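Local coordinates for protein OBody AM3L15 (Pyrobaculum aerophilum, PDB 4GN5) that serves as an OBody, an OB-fold domain apparently engineered as a binding scaffold, and probably recognises the partner protein bound to it in this assembly, at residues 38-43 / 47-52; 64-69 / 99-104. All blocks are in the same frame, centred on the assembly; numbering follows the deposited sequence. Where two conformers were deposited one is given.

Contact 1: 38-43 / 47-52; sequences IVKVSD and GAAVPV
The hydroxyl of Ser42 meets the carbonyl of Ala48 where the two strands part into their connecting turn: Ser42 OG donates to Ala48 O at 2.8 Å. OG stands beside its own backbone N (chi1 -65°), which directs it across the hairpin to the 47-52 segment. The donor lies 24° out of the carbonyl plane. Asp43 N donates to a water at 2.9 Å, and Ala48 O lies close to the same water. A valine in place of Ser42 would probably leave Ala48 O without its hydroxyl donor and untie the strand end at this point.

At Ala49 the small methyl fits between neighbours, its CB 3.6 Å from Ser42 OG and near Lys40 CB. Val50 then forms a hydrogen-bonded antiparallel pair with Val41, each N donating to the other's O. Its CG1 stands between its own N and carbonyl carbon and reaches Val41 CB at 4.0 Å. Pro51 suits the non-hydrogen-bonded position opposite Lys40, where no N-H is required by the facing strand; its CB lies alongside Ile38 CG2 at 3.9 Å. Val52 pairs with Val39 through a second two-bond ring, closed by the short Val52 N to Val39 O bond of 2.7 Å. Side by side with Val39, it places CB 3.7 Å from Val39 CG1, while its CG2 meets CG2 of Val41.

The hairpin is therefore two-faced. Branched valines Val39, Val41, Val50 and Val52 gather on one side, where Val41 and Val52 pack on Ile78, an apolar surface suited to the barrel interior. From the other, the extended chain of Lys40 sends NZ to a backbone atom of another protein chain, consistent with a binding face whose lysine is carried by a strand paired through four backbone hydrogen bonds.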
loop_
_atom_site.group_PDB
_atom_site.type_symbol
_atom_site.label_atom_id
_atom_site.label_comp_id
_atom_site.label_asym_id
_atom_site.label_seq_id
_atom_site.Cartn_x
_atom_site.Cartn_y
_atom_site.Cartn_z
ATOM N N ILE A 38 -0.540 -5.325 -2.578
ATOM C CA ILE A 38 0.393 -5.448 -3.698
ATOM C C ILE A 38 1.088 -6.797 -3.594
ATOM O O ILE A 38 1.573 -7.167 -2.536
ATOM C CB ILE A 38 1.430 -4.302 -3.690
ATOM C CG1 ILE A 38 0.721 -2.930 -3.701
ATOM C CG2 ILE A 38 2.384 -4.426 -4.876
ATOM C CD1 ILE A 38 1.635 -1.706 -3.183
ATOM N N VAL A 39 1.092 -7.550 -4.687
ATOM C CA VAL A 39 1.876 -8.756 -4.787
ATOM C C VAL A 39 2.909 -8.500 -5.907
ATOM O O VAL A 39 2.552 -8.035 -7.026
ATOM C CB VAL A 39 0.989 -10.029 -5.026
ATOM C CG1 VAL A 39 -0.080 -9.745 -5.996
ATOM C CG2 VAL A 39 1.836 -11.256 -5.553
ATOM N N LYS A 40 4.182 -8.755 -5.583
ATOM C CA LYS A 40 5.263 -8.607 -6.547
ATOM C C LYS A 40 5.675 -10.003 -7.047
ATOM O O LYS A 40 5.822 -10.908 -6.236
ATOM C CB LYS A 40 6.430 -7.908 -5.884
ATOM C CG LYS A 40 6.056 -6.610 -5.230
ATOM C CD LYS A 40 7.343 -5.808 -4.932
ATOM C CE LYS A 40 6.869 -4.580 -4.170
ATOM N NZ LYS A 40 7.990 -3.641 -4.019
ATOM N N VAL A 41 5.848 -10.150 -8.360
ATOM C CA VAL A 41 6.114 -11.463 -9.019
ATOM C C VAL A 41 7.493 -11.453 -9.610
ATOM O O VAL A 41 7.873 -10.512 -10.319
ATOM C CB VAL A 41 5.102 -11.774 -10.198
ATOM C CG1 VAL A 41 5.364 -13.170 -10.850
ATOM C CG2 VAL A 41 3.719 -11.746 -9.655
ATOM N N SER A 42 8.235 -12.529 -9.344
ATOM C CA SER A 42 9.520 -12.705 -9.967
ATOM C C SER A 42 9.506 -14.028 -10.700
ATOM O O SER A 42 8.831 -14.965 -10.280
ATOM C CB SER A 42 10.645 -12.681 -8.921
ATOM O OG SER A 42 10.706 -11.376 -8.330
ATOM N N ASP A 43 10.240 -14.067 -11.815
ATOM C CA ASP A 43 10.478 -15.319 -12.493
ATOM C C ASP A 43 11.943 -15.620 -12.828
ATOM O O ASP A 43 12.249 -16.635 -13.480
ATOM C CB ASP A 43 9.638 -15.368 -13.757
ATOM C CG ASP A 43 9.866 -14.172 -14.654
ATOM O OD1 ASP A 43 10.811 -13.357 -14.461
ATOM O OD2 ASP A 43 9.071 -14.089 -15.580
ATOM N N GLY A 47 16.162 -11.127 -10.233
ATOM C CA GLY A 47 15.563 -10.400 -11.357
ATOM C C GLY A 47 14.497 -9.398 -10.881
ATOM O O GLY A 47 14.468 -9.031 -9.714
ATOM N N ALA A 48 13.641 -8.962 -11.810
ATOM C CA ALA A 48 12.530 -8.007 -11.514
ATOM C C ALA A 48 11.536 -8.609 -10.550
ATOM O O ALA A 48 11.405 -9.812 -10.509
ATOM C CB ALA A 48 11.783 -7.675 -12.790
ATOM N N ALA A 49 10.812 -7.743 -9.837
ATOM C CA ALA A 49 9.714 -8.126 -8.964
ATOM C C ALA A 49 8.613 -7.163 -9.352
ATOM O O ALA A 49 8.517 -6.102 -8.762
ATOM C CB ALA A 49 10.135 -7.910 -7.488
ATOM N N VAL A 50 7.794 -7.527 -10.348
ATOM C CA VAL A 50 6.827 -6.597 -10.944
ATOM C C VAL A 50 5.611 -6.474 -10.022
ATOM O O VAL A 50 5.062 -7.492 -9.562
ATOM C CB VAL A 50 6.456 -7.046 -12.346
ATOM C CG1 VAL A 50 5.732 -8.385 -12.324
ATOM C CG2 VAL A 50 5.629 -5.985 -13.028
ATOM N N PRO A 51 5.161 -5.235 -9.754
ATOM C CA PRO A 51 4.116 -5.131 -8.736
ATOM C C PRO A 51 2.719 -5.201 -9.313
ATOM O O PRO A 51 2.407 -4.517 -10.309
ATOM C CB PRO A 51 4.381 -3.776 -8.105
ATOM C CG PRO A 51 4.938 -2.890 -9.320
ATOM C CD PRO A 51 5.814 -3.941 -10.054
ATOM N N VAL A 52 1.890 -6.029 -8.700
ATOM C CA VAL A 52 0.534 -6.264 -9.157
ATOM C C VAL A 52 -0.304 -5.567 -8.084
ATOM O O VAL A 52 -0.305 -6.012 -6.919
ATOM C CB VAL A 52 0.234 -7.774 -9.149
ATOM C CG1 VAL A 52 -1.258 -8.107 -9.395
ATOM C CG2 VAL A 52 1.126 -8.546 -10.127
HETATM O O HOH W 1 12.153 -11.949 -12.034
#

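Contact 2: 64-69 / 99-104; sequences FKVFAE and SEIWIL
Val66 presses a single methyl onto the strand, and CG1 makes the valine's closest contacts to this strand, with Ile101 and Ile103. This apolar meeting is the main kind of interaction here. CG1 lies 3.6 Å from CG2 of Ile101 and 3.8 Å from CD1 of Ile103, so the valine straddles two residues that project from the same face of strand 100-103. The position follows from the first torsion: CG1 stands opposite the backbone N (chi1 178°), reaching out from the helix towards the strand. The side chains of Val66 and Ile101 run antiparallel alongside one another, meeting by their methyl branches. Ile103 instead offers its CD1 end, where Ile101 uses its CG2 branch. The same valine methyl also approaches Ile101 O at 3.5 Å, a van der Waals contact with the strand backbone; no hydrogen bond joins the two segments.

Polar bonding belongs to the strand's other face. There Glu100 and Trp102, two residues apart and both directed away from the helix, pair with each other: Trp102 NE1 donates to Glu100 OE1 at 2.8 Å with an N-H...O angle of 159°. The acceptor sits in the indole plane, at the ring edge, and is met on the anti side of the carboxylate. OE2 of Glu100 forms a salt bridge with Lys79, so both carboxylate oxygens have a partner, and the held OE1 probably steadies the indole.

Strand 100-103 runs antiparallel to strand 75-83 and enters that pairing through a classic beta bulge of Ser99 and Glu100 facing Lys79. Ile101 also touches Ile78 of that strand. Helix 61-67, which lies in sequence between strands 50-55 and 75-83, occupies the place of the usual OB-fold helix; Val66 turns to strand 100-103, while Phe67 packs on Val39 and Leu30.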
loop_
_atom_site.group_PDB
_atom_site.type_symbol
_atom_site.label_atom_id
_atom_site.label_comp_id
_atom_site.label_asym_id
_atom_site.label_seq_id
_atom_site.Cartn_x
_atom_site.Cartn_y
_atom_site.Cartn_z
ATOM N N PHE A 64 -9.304 -10.014 -4.088
ATOM C CA PHE A 64 -8.896 -9.789 -2.712
ATOM C C PHE A 64 -9.019 -11.051 -1.871
ATOM O O PHE A 64 -8.216 -11.245 -0.985
ATOM C CB PHE A 64 -9.670 -8.624 -2.047
ATOM C CG PHE A 64 -9.375 -7.254 -2.639
ATOM C CD1 PHE A 64 -10.128 -6.754 -3.711
ATOM C CD2 PHE A 64 -8.329 -6.477 -2.155
ATOM C CE1 PHE A 64 -9.851 -5.477 -4.260
ATOM C CE2 PHE A 64 -8.061 -5.213 -2.692
ATOM C CZ PHE A 64 -8.801 -4.711 -3.759
ATOM N N LYS A 65 -10.014 -11.897 -2.143
ATOM C CA LYS A 65 -10.114 -13.195 -1.462
ATOM C C LYS A 65 -8.956 -14.110 -1.887
ATOM O O LYS A 65 -8.396 -14.821 -1.056
ATOM C CB LYS A 65 -11.489 -13.866 -1.689
ATOM N N VAL A 66 -8.581 -14.097 -3.162
ATOM C CA VAL A 66 -7.400 -14.864 -3.619
ATOM C C VAL A 66 -6.081 -14.338 -2.967
ATOM O O VAL A 66 -5.267 -15.111 -2.468
ATOM C CB VAL A 66 -7.312 -14.883 -5.179
ATOM C CG1 VAL A 66 -6.068 -15.625 -5.651
ATOM C CG2 VAL A 66 -8.569 -15.531 -5.782
ATOM N N PHE A 67 -5.907 -13.021 -2.922
ATOM C CA PHE A 67 -4.744 -12.405 -2.281
ATOM C C PHE A 67 -4.556 -12.940 -0.869
ATOM O O PHE A 67 -3.469 -13.273 -0.479
ATOM C CB PHE A 67 -4.859 -10.851 -2.274
ATOM C CG PHE A 67 -3.668 -10.176 -1.648
ATOM C CD1 PHE A 67 -2.615 -9.722 -2.442
ATOM C CD2 PHE A 67 -3.577 -10.070 -0.251
ATOM C CE1 PHE A 67 -1.520 -9.123 -1.864
ATOM C CE2 PHE A 67 -2.468 -9.473 0.350
ATOM C CZ PHE A 67 -1.448 -8.998 -0.431
ATOM N N ALA A 68 -5.658 -13.076 -0.137
ATOM C CA ALA A 68 -5.684 -13.625 1.213
ATOM C C ALA A 68 -5.075 -15.040 1.382
ATOM O O ALA A 68 -4.641 -15.365 2.500
ATOM C CB ALA A 68 -7.117 -13.592 1.745
ATOM N N GLU A 69 -5.088 -15.863 0.311
ATOM C CA GLU A 69 -4.543 -17.242 0.343
ATOM C C GLU A 69 -3.075 -17.266 -0.080
ATOM O O GLU A 69 -2.388 -18.282 0.066
ATOM C CB GLU A 69 -5.328 -18.187 -0.579
ATOM C CG GLU A 69 -6.840 -18.155 -0.443
ATOM C CD GLU A 69 -7.333 -18.823 0.821
ATOM O OE1 GLU A 69 -7.704 -18.103 1.764
ATOM O OE2 GLU A 69 -7.345 -20.061 0.872
ATOM N N SER A 99 -6.859 -9.062 -13.489
ATOM C CA SER A 99 -8.196 -9.596 -13.619
ATOM C C SER A 99 -8.262 -11.067 -13.188
ATOM O O SER A 99 -9.338 -11.557 -12.801
ATOM C CB SER A 99 -8.668 -9.441 -15.044
ATOM O OG SER A 99 -7.919 -10.278 -15.875
ATOM N N GLU A 100 -7.146 -11.784 -13.260
ATOM C CA GLU A 100 -7.126 -13.166 -12.751
ATOM C C GLU A 100 -5.872 -13.419 -11.928
ATOM O O GLU A 100 -4.780 -13.006 -12.319
ATOM C CB GLU A 100 -7.200 -14.191 -13.860
ATOM C CG GLU A 100 -8.299 -13.971 -14.859
ATOM C CD GLU A 100 -8.139 -14.825 -16.113
ATOM O OE1 GLU A 100 -7.325 -15.780 -16.126
ATOM O OE2 GLU A 100 -8.854 -14.542 -17.102
ATOM N N ILE A 101 -6.033 -14.034 -10.762
ATOM C CA ILE A 101 -4.863 -14.531 -10.045
ATOM C C ILE A 101 -5.040 -16.014 -9.796
ATOM O O ILE A 101 -5.964 -16.402 -9.087
ATOM C CB ILE A 101 -4.656 -13.800 -8.706
ATOM C CG1 ILE A 101 -4.474 -12.289 -8.934
ATOM C CG2 ILE A 101 -3.487 -14.469 -7.910
ATOM C CD1 ILE A 101 -4.415 -11.409 -7.613
ATOM N N TRP A 102 -4.146 -16.825 -10.332
ATOM C CA TRP A 102 -4.196 -18.261 -10.152
ATOM C C TRP A 102 -3.061 -18.783 -9.270
ATOM O O TRP A 102 -1.937 -18.423 -9.477
ATOM C CB TRP A 102 -4.116 -18.932 -11.512
ATOM C CG TRP A 102 -5.125 -18.549 -12.548
ATOM C CD1 TRP A 102 -5.062 -17.520 -13.422
ATOM C CD2 TRP A 102 -6.319 -19.263 -12.865
ATOM N NE1 TRP A 102 -6.150 -17.525 -14.240
ATOM C CE2 TRP A 102 -6.936 -18.592 -13.918
ATOM C CE3 TRP A 102 -6.924 -20.409 -12.348
ATOM C CZ2 TRP A 102 -8.116 -19.027 -14.466
ATOM C CZ3 TRP A 102 -8.081 -20.835 -12.886
ATOM C CH2 TRP A 102 -8.676 -20.147 -13.936
ATOM N N ILE A 103 -3.347 -19.617 -8.298
ATOM C CA ILE A 103 -2.289 -20.206 -7.526
ATOM C C ILE A 103 -1.990 -21.640 -7.961
ATOM O O ILE A 103 -2.776 -22.546 -7.721
ATOM C CB ILE A 103 -2.605 -20.145 -6.060
ATOM C CG1 ILE A 103 -2.854 -18.695 -5.671
ATOM C CG2 ILE A 103 -1.491 -20.710 -5.273
ATOM C CD1 ILE A 103 -3.751 -18.498 -4.575
ATOM N N LEU A 104 -0.843 -21.826 -8.586
ATOM C CA LEU A 104 -0.437 -23.131 -9.091
ATOM C C LEU A 104 0.031 -24.075 -7.988
ATOM O O LEU A 104 -0.429 -25.194 -7.933
ATOM C CB LEU A 104 0.620 -23.030 -10.161
ATOM C CG LEU A 104 0.376 -22.199 -11.401
ATOM C CD1 LEU A 104 0.972 -22.854 -12.527
ATOM C CD2 LEU A 104 -1.066 -21.980 -11.643
#

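Overall arrangement
The centres of contact 1 and contact 2 lie about 14 Å apart, yet they meet directly through Phe67. Its CE1 comes within 3.7 Å of Ile38 O and 4.1 Å of Val39 CB, packing helix 61-67 against the hairpin. The chain runs from strand 50-55 into helix 61-67, the first half of contact 2, whereas 99-104 returns later. A second link is Ile78 of strand 75-83, which touches Val41 and Val52 from contact 1 and Ile101 from contact 2, so that the buried Ile101 shares an apolar neighbour with contact 1. Their outward roles differ: Ile38 and Lys40 reach another protein chain, whereas the segments of contact 2 touch no other protein chain of the assembly.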